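Local coordinates for protein Two-component response regulator (Geobacillus stearothermophilus, PDB 6SWI) that probably binds DNA through its C-terminal helix-turn-helix domain to regulate transcription of the arabinan utilization system, at residues L39-M42 and I43-L47. Numbering follows the deposited sequence.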
loop_
_atom_site.group_PDB
_atom_site.type_symbol
_atom_site.label_atom_id
_atom_site.label_comp_id
_atom_site.label_asym_id
_atom_site.label_seq_id
_atom_site.Cartn_x
_atom_site.Cartn_y
_atom_site.Cartn_z
ATOM N N LEU A 39 11.979 -8.578 15.327
ATOM C CA LEU A 39 11.148 -8.598 14.129
ATOM C C LEU A 39 11.648 -7.596 13.100
ATOM O O LEU A 39 11.744 -7.911 11.908
ATOM C CB LEU A 39 9.701 -8.291 14.501
ATOM C CG LEU A 39 8.728 -8.267 13.318
ATOM C CD1 LEU A 39 8.696 -9.614 12.605
ATOM C CD2 LEU A 39 7.330 -7.887 13.782
ATOM N N SER A 40 11.957 -6.377 13.543
ATOM C CA SER A 40 12.466 -5.355 12.634
ATOM C C SER A 40 13.717 -5.838 11.929
ATOM O O SER A 40 13.867 -5.667 10.711
ATOM C CB SER A 40 12.780 -4.088 13.426
ATOM O OG SER A 40 13.191 -3.024 12.580
ATOM N N ARG A 41 14.638 -6.437 12.686
ATOM C CA ARG A 41 15.890 -6.898 12.108
ATOM C C ARG A 41 15.658 -8.014 11.111
ATOM O O ARG A 41 16.304 -8.053 10.055
ATOM C CB ARG A 41 16.812 -7.411 13.204
ATOM C CG ARG A 41 17.391 -6.333 14.069
ATOM C CD ARG A 41 18.404 -6.919 15.045
ATOM N NE ARG A 41 19.400 -7.700 14.318
ATOM C CZ ARG A 41 19.412 -9.026 14.240
ATOM N NH1 ARG A 41 18.497 -9.745 14.875
ATOM N NH2 ARG A 41 20.342 -9.632 13.518
ATOM N N MET A 42 14.758 -8.945 11.428
ATOM C CA MET A 42 14.570 -10.086 10.542
ATOM C C MET A 42 13.870 -9.675 9.256
ATOM O O MET A 42 14.213 -10.173 8.179
ATOM C CB MET A 42 13.798 -11.187 11.249
ATOM C CG MET A 42 14.574 -11.741 12.419
ATOM S SD MET A 42 16.013 -12.660 11.937
ATOM C CE MET A 42 15.177 -14.163 11.508
ATOM N N ILE A 43 12.898 -8.759 9.339
ATOM C CA ILE A 43 12.275 -8.237 8.128
ATOM C C ILE A 43 13.322 -7.584 7.236
ATOM O O ILE A 43 13.389 -7.845 6.029
ATOM C CB ILE A 43 11.131 -7.275 8.488
ATOM C CG1 ILE A 43 9.978 -8.057 9.120
ATOM C CG2 ILE A 43 10.681 -6.467 7.263
ATOM C CD1 ILE A 43 8.853 -7.184 9.630
ATOM N N LYS A 44 14.167 -6.736 7.820
ATOM C CA LYS A 44 15.174 -6.046 7.028
ATOM C C LYS A 44 16.168 -7.033 6.439
ATOM O O LYS A 44 16.565 -6.906 5.278
ATOM C CB LYS A 44 15.873 -4.994 7.892
ATOM C CG LYS A 44 17.019 -4.261 7.207
ATOM C CD LYS A 44 16.513 -3.482 6.001
ATOM C CE LYS A 44 17.489 -2.393 5.580
ATOM N NZ LYS A 44 17.960 -1.577 6.735
ATOM N N GLN A 45 16.559 -8.042 7.213
ATOM C CA GLN A 45 17.562 -8.983 6.740
ATOM C C GLN A 45 17.041 -9.830 5.592
ATOM O O GLN A 45 17.773 -10.110 4.639
ATOM C CB GLN A 45 17.994 -9.875 7.898
ATOM C CG GLN A 45 19.003 -10.936 7.513
ATOM C CD GLN A 45 19.135 -12.006 8.571
ATOM O OE1 GLN A 45 19.578 -11.737 9.687
ATOM N NE2 GLN A 45 18.749 -13.230 8.229
ATOM N N GLU A 46 15.781 -10.255 5.667
ATOM C CA GLU A 46 15.256 -11.202 4.695
ATOM C C GLU A 46 14.565 -10.532 3.519
ATOM O O GLU A 46 14.665 -11.015 2.388
ATOM C CB GLU A 46 14.312 -12.184 5.376
ATOM C CG GLU A 46 15.008 -12.969 6.468
ATOM C CD GLU A 46 14.226 -14.168 6.937
ATOM O OE1 GLU A 46 13.289 -14.595 6.226
ATOM O OE2 GLU A 46 14.563 -14.678 8.028
ATOM N N LEU A 47 13.872 -9.429 3.761
ATOM C CA LEU A 47 13.187 -8.706 2.701
ATOM C C LEU A 47 13.985 -7.529 2.165
ATOM O O LEU A 47 13.628 -6.988 1.115
ATOM C CB LEU A 47 11.808 -8.238 3.176
ATOM C CG LEU A 47 10.833 -9.358 3.543
ATOM C CD1 LEU A 47 9.542 -8.806 4.112
ATOM C CD2 LEU A 47 10.544 -10.207 2.321
#
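Leu39, Ser40, Arg41 and Met42 each offer a carbonyl to the amide four residues on, the i to i+4 ladder that defines an alpha-helix. Of these four bonds the one from Ile43 N to Leu39 O is the straightest, 2.9 Å long with an N-H...O angle of 171°. Gln45 N to Arg41 O is equally short, but more bent at 151°. In the fourth, Glu46 N meets Met42 O at 3.0 Å, and Glu46 CG folds back over the same oxygen at 3.4 Å, because chi1 of -60° sets CG beside its own backbone N. The Glu46 side chain then runs alongside that of Met42, pointing the same way, with OE2 3.6 Å from the methyl CE; OE2 is also hydrogen-bonded to Ser4 OG, which helps fix the rotation of the carboxylate. Helix 36-47 follows helix 25-32 after a short turn, consistent with the recognition helix of an AraC-type helix-turn-helix. Leu39 and Ile43 lie on its buried face, their CD1 methyls 3.8 Å apart where the two side chains cross. Leu39 packs on Val28 and Leu32 of helix 25-32, whereas Ile43 rests on Phe51 of helix 51-69; Met42 and Glu46 both lean on Val7 of helix 5-17.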